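Local structure of uncharacterized protein BT9727_2919 (Bacillus thuringiensis serovar konkukian, 3GGM) at residues 27-31 with 32-36. The protein is of unknown function, this chain being the N-terminal part of a longer amidohydrolase-family protein that probably hydrolyses non-peptide carbon-nitrogen bonds. Sequence-based numbering, arbitrary orientation.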
loop_
_atom_site.group_PDB
_atom_site.type_symbol
_atom_site.label_atom_id
_atom_site.label_comp_id
_atom_site.label_asym_id
_atom_site.label_seq_id
_atom_site.Cartn_x
_atom_site.Cartn_y
_atom_site.Cartn_z
ATOM N N ALA A 27 -14.879 5.924 13.247
ATOM C CA ALA A 27 -15.947 5.003 13.637
ATOM C C ALA A 27 -16.449 4.288 12.387
ATOM O O ALA A 27 -16.648 4.915 11.338
ATOM C CB ALA A 27 -17.105 5.759 14.314
ATOM N N ILE A 28 -16.658 2.983 12.518
ATOM C CA ILE A 28 -17.114 2.146 11.413
ATOM C C ILE A 28 -18.387 1.409 11.795
ATOM O O ILE A 28 -18.459 0.790 12.861
ATOM C CB ILE A 28 -16.038 1.096 11.036
ATOM C CG1 ILE A 28 -14.744 1.807 10.633
ATOM C CG2 ILE A 28 -16.543 0.185 9.902
ATOM C CD1 ILE A 28 -13.583 0.861 10.385
ATOM N N THR A 29 -19.391 1.486 10.924
ATOM C CA THR A 29 -20.665 0.811 11.150
ATOM C C THR A 29 -20.920 -0.052 9.923
ATOM O O THR A 29 -21.041 0.454 8.808
ATOM C CB THR A 29 -21.792 1.830 11.343
ATOM O OG1 THR A 29 -21.420 2.736 12.390
ATOM C CG2 THR A 29 -23.095 1.127 11.727
ATOM N N ASP A 30 -21.001 -1.360 10.152
ATOM C CA ASP A 30 -21.167 -2.350 9.094
ATOM C C ASP A 30 -20.302 -1.688 8.025
ATOM O O ASP A 30 -20.750 -0.775 7.329
ATOM C CB ASP A 30 -22.204 -1.913 8.046
ATOM C CG ASP A 30 -23.630 -1.908 8.595
ATOM O OD1 ASP A 30 -23.947 -2.763 9.453
ATOM O OD2 ASP A 30 -24.441 -1.057 8.163
ATOM N N GLY A 31 -19.079 -2.175 7.869
ATOM C CA GLY A 31 -18.192 -1.623 6.862
ATOM C C GLY A 31 -17.946 -0.282 6.217
ATOM O O GLY A 31 -17.108 -0.151 5.323
ATOM N N LEU A 32 -18.692 0.719 6.676
ATOM C CA LEU A 32 -18.594 2.073 6.151
ATOM C C LEU A 32 -18.249 3.054 7.275
ATOM O O LEU A 32 -18.698 2.888 8.412
ATOM C CB LEU A 32 -19.931 2.483 5.528
ATOM C CG LEU A 32 -20.608 1.518 4.548
ATOM C CD1 LEU A 32 -21.962 2.094 4.119
ATOM C CD2 LEU A 32 -19.719 1.292 3.335
ATOM N N ILE A 33 -17.464 4.078 6.954
ATOM C CA ILE A 33 -17.091 5.072 7.954
ATOM C C ILE A 33 -18.320 5.898 8.332
ATOM O O ILE A 33 -18.954 6.499 7.471
ATOM C CB ILE A 33 -16.001 6.017 7.427
ATOM C CG1 ILE A 33 -14.856 5.200 6.824
ATOM C CG2 ILE A 33 -15.480 6.886 8.561
ATOM C CD1 ILE A 33 -14.287 4.148 7.749
ATOM N N THR A 34 -18.629 5.929 9.626
ATOM C CA THR A 34 -19.792 6.643 10.156
ATOM C C THR A 34 -19.441 8.004 10.733
ATOM O O THR A 34 -20.294 8.891 10.819
ATOM C CB THR A 34 -20.444 5.860 11.301
ATOM O OG1 THR A 34 -20.408 4.465 11.011
ATOM C CG2 THR A 34 -21.886 6.306 11.485
ATOM N N ALA A 35 -18.196 8.151 11.174
ATOM C CA ALA A 35 -17.743 9.411 11.750
ATOM C C ALA A 35 -16.234 9.401 11.948
ATOM O O ALA A 35 -15.614 8.335 12.022
ATOM C CB ALA A 35 -18.436 9.648 13.092
ATOM N N VAL A 36 -15.660 10.599 12.026
ATOM C CA VAL A 36 -14.229 10.783 12.244
ATOM C C VAL A 36 -14.070 11.942 13.207
ATOM O O VAL A 36 -14.953 12.792 13.306
ATOM C CB VAL A 36 -13.465 11.135 10.943
ATOM C CG1 VAL A 36 -13.563 9.985 9.949
ATOM C CG2 VAL A 36 -14.008 12.433 10.345
#
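A tight beta hairpin joins strand 22-29 to strand 32-37, and T29 and L32 close it at the turn, where D30 and G31 form the two-residue connection; its backbone geometry is strained in the model and its torsions are uncertain. T29 N donates to L32 O (3.0 Å) and L32 N returns a bond to T29 O. Farther from the turn the pairing slips by one residue: T34 and A35 both face A27 in a classic beta bulge. A27 O accepts from T34 N at 2.8 Å, and A27 N donates to A35 O. The bulge brings the T34 side chain over T29, on the face that also carries A27 and A35. In both threonines OG1 lies beside the backbone N, with chi1 of T34 at -38°, off the staggered value. T29 OG1 and T34 OG1 share a hydrogen bond in which either could donate; its 2.4 Å length is doubtful. On the other face I28 CG1 packs against I33 CD1 at 3.7 Å, the two side chains crossing at a slant, and L74 of a second subunit, which comes from the expression tag, packs on both isoleucines. L16 of a third subunit packs on I33, while A27 rests on P4 and L41 of its own chain.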